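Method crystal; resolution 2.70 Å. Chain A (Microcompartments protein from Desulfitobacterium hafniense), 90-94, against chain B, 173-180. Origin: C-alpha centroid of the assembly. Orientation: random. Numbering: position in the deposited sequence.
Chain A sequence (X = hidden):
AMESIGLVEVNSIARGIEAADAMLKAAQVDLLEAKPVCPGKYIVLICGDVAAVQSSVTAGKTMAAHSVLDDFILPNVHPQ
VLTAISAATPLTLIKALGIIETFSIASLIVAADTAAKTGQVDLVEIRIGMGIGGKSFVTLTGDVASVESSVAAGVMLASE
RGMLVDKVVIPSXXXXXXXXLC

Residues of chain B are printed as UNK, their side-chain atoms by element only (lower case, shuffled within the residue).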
# COMPACT_ATOMS: atom_id res chain seq x y z
N PRO A 90 -1.67 -20.94 -2.84
CA PRO A 90 -0.20 -20.79 -2.91
C PRO A 90 0.23 -20.44 -4.34
O PRO A 90 -0.57 -20.58 -5.27
CB PRO A 90 0.31 -22.19 -2.52
CG PRO A 90 -0.79 -23.13 -2.93
CD PRO A 90 -2.07 -22.36 -2.69
N LEU A 91 1.46 -19.96 -4.50
CA LEU A 91 1.98 -19.68 -5.83
C LEU A 91 1.87 -20.95 -6.68
O LEU A 91 2.40 -22.01 -6.30
CB LEU A 91 3.42 -19.15 -5.78
CG LEU A 91 3.72 -17.71 -5.33
CD1 LEU A 91 2.80 -16.67 -6.03
CD2 LEU A 91 3.69 -17.55 -3.79
N THR A 92 1.14 -20.85 -7.79
CA THR A 92 0.91 -22.00 -8.66
C THR A 92 1.52 -21.74 -10.03
O THR A 92 1.33 -20.67 -10.61
CB THR A 92 -0.61 -22.34 -8.79
OG1 THR A 92 -1.36 -21.14 -9.01
CG2 THR A 92 -1.14 -23.02 -7.51
N LEU A 93 2.30 -22.71 -10.52
CA LEU A 93 2.89 -22.65 -11.85
C LEU A 93 1.73 -22.67 -12.85
O LEU A 93 1.03 -23.69 -13.00
CB LEU A 93 3.83 -23.85 -12.07
CG LEU A 93 4.84 -23.93 -13.24
CD1 LEU A 93 5.88 -25.01 -12.96
CD2 LEU A 93 4.19 -24.20 -14.60
N ILE A 94 1.50 -21.55 -13.51
CA ILE A 94 0.36 -21.48 -14.41
C ILE A 94 0.71 -22.06 -15.79
O ILE A 94 1.70 -21.69 -16.40
CB ILE A 94 -0.31 -20.05 -14.46
CG1 ILE A 94 0.01 -19.29 -15.72
CG2 ILE A 94 -0.08 -19.26 -13.17
CD1 ILE A 94 -1.12 -19.35 -16.70
N UNK B 173 15.33 -18.74 -16.22
CA UNK B 173 14.68 -18.49 -14.95
C UNK B 173 13.33 -19.19 -14.87
O UNK B 173 12.55 -19.16 -15.84
c UNK B 173 14.50 -16.98 -14.96
c UNK B 173 15.64 -17.50 -16.94
c UNK B 173 15.53 -16.48 -15.89
N UNK B 174 13.06 -19.80 -13.72
CA UNK B 174 11.76 -20.34 -13.37
C UNK B 174 10.73 -19.23 -13.44
O UNK B 174 11.05 -18.08 -13.16
c UNK B 174 10.67 -21.84 -11.64
c UNK B 174 10.56 -23.18 -11.74
n UNK B 174 9.47 -21.40 -11.12
c UNK B 174 8.67 -22.43 -10.92
n UNK B 174 9.30 -23.53 -11.29
c UNK B 174 11.80 -20.91 -11.96
N UNK B 175 9.50 -19.58 -13.80
CA UNK B 175 8.40 -18.62 -13.87
C UNK B 175 8.10 -17.84 -12.59
O UNK B 175 7.54 -16.75 -12.67
c UNK B 175 7.18 -19.66 -15.85
c UNK B 175 7.13 -19.30 -14.37
o UNK B 175 6.22 -20.31 -16.32
o UNK B 175 8.17 -19.28 -16.53
N UNK B 176 8.42 -18.39 -11.42
CA UNK B 176 8.26 -17.62 -10.17
C UNK B 176 9.43 -16.65 -9.95
O UNK B 176 9.57 -16.03 -8.88
n UNK B 176 6.67 -20.57 -8.35
c UNK B 176 6.80 -19.38 -9.04
c UNK B 176 8.02 -18.51 -8.93
n UNK B 176 4.88 -20.35 -9.52
c UNK B 176 5.67 -19.25 -9.78
c UNK B 176 5.51 -21.13 -8.66
N UNK B 177 10.28 -16.53 -10.97
CA UNK B 177 11.30 -15.49 -11.02
C UNK B 177 10.91 -14.40 -12.03
O UNK B 177 11.37 -13.26 -11.93
c UNK B 177 12.67 -16.08 -11.34
c UNK B 177 13.54 -16.62 -10.19
c UNK B 177 12.84 -17.72 -9.38
c UNK B 177 14.86 -17.12 -10.75
N UNK B 178 10.07 -14.77 -13.00
CA UNK B 178 9.40 -13.82 -13.89
C UNK B 178 8.13 -13.28 -13.19
O UNK B 178 7.52 -12.29 -13.63
c UNK B 178 9.97 -15.97 -17.11
n UNK B 178 11.07 -17.44 -18.86
c UNK B 178 10.29 -15.16 -15.87
c UNK B 178 11.26 -16.61 -17.64
c UNK B 178 9.07 -14.48 -15.24
N UNK B 179 7.73 -13.93 -12.10
CA UNK B 179 6.78 -13.38 -11.14
C UNK B 179 7.61 -12.50 -10.21
O UNK B 179 7.68 -12.75 -9.00
c UNK B 179 2.97 -11.93 -7.45
c UNK B 179 4.67 -13.16 -8.76
n UNK B 179 3.31 -12.91 -8.29
c UNK B 179 6.11 -14.50 -10.35
c UNK B 179 4.69 -14.19 -9.88
n UNK B 179 3.90 -11.10 -6.99
n UNK B 179 1.71 -11.78 -7.08
N UNK B 180 8.25 -11.49 -10.81
CA UNK B 180 9.36 -10.73 -10.20
C UNK B 180 9.16 -10.32 -8.75
O UNK B 180 9.74 -10.92 -7.84
c UNK B 180 9.71 -9.50 -11.07
s UNK B 180 11.08 -9.73 -12.29

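Position 173 has three side-chain carbons, and they close a ring onto the backbone N, a pattern that belongs to proline alone. The side chain of P173(B) is out of reach of the chain A stretch, so it takes no part in the contact.

At position 174 one carbon leads to a five-membered ring of three carbons and two nitrogens, and a ring nitrogen reaches CD1 of L93(A). The ring is the imidazole of histidine. H174(B) has its CA-to-CB bond pointing sideways, but with chi1 at -163° (t) the ring end comes nearer to chain A: NE2 of H174(B) lies 4.1 Å from CD1 of L93(A), an oblique approach to the ring. The other ring nitrogen is turned to its own chain, where the backbone N of position 176 donates to ND1 of H174(B) at 3.2 Å and a nearly straight 174°. This is a capping bond, placed right before a weakly bonded helix.

Position 175 carries two carbons, the second bearing two oxygens: a carboxylate one methylene from the backbone, hence aspartate. D175(B) points toward chain A, and its CA is 7.1 Å from CA of L93(A), the nearest CA pair between the stretches. Its nearest side-chain approach is nevertheless OD2 of D175(B) to CD2 of L93(A), 4.7 Å, leaving it beside the contact.

Position 176 repeats the pattern of one carbon and a ring of three carbons and two nitrogens. One ring face lies against CB of L91(A), and a ring nitrogen meets the backbone of T92(A) and L93(A). This is a second histidine. H176(B), with chi1 at -59° (m), points toward chain A and has 69 Å² covered, the largest share of any residue here. CB of L91(A) is 4.2 Å from the centroid of the H176(B) ring and 17° off its normal, a CH-pi contact. At the ring edge, NE2 of H176(B) is 3.6 Å from N of L93(A) and 3.7 Å from C of T92(A).

Position 177 has four carbons forked at the second, which identifies leucine. The side chain of L177(B) is out of reach of chain A; its backbone N donates to O of H174(B) at 2.8 Å, helping to hold the turn.

Position 178 shows four carbons in a row ending in nitrogen, a lysine. The chain of K178(B) is extended from chi2 onward and remains out of reach.

Position 179 runs through three carbons and a nitrogen to a carbon with two more nitrogens, and its chain nitrogen approaches CD1 of L91(A). The group is the guanidinium of arginine. R179(B) points toward chain A; its NE lies 4.4 Å from CD1 of L91(A), an oblique and rather loose approach.

Position 180, one carbon and one sulfur, is cysteine; C180(B) is also out of reach.

The contact thus works by packing: 266 Å² is buried, summed over both sides, with no hydrogen bond across the stretches. The H176(B) ring is its centre, one face under L91(A) and its edge at the T92(A)-L93(A) peptide. H174(B) and R179(B) extend it to the leucine tips. Both imidazoles lie against the same short segment, and the first also caps the turn that carries the second.

Chain B, residues 173-180: PHDHLKRC
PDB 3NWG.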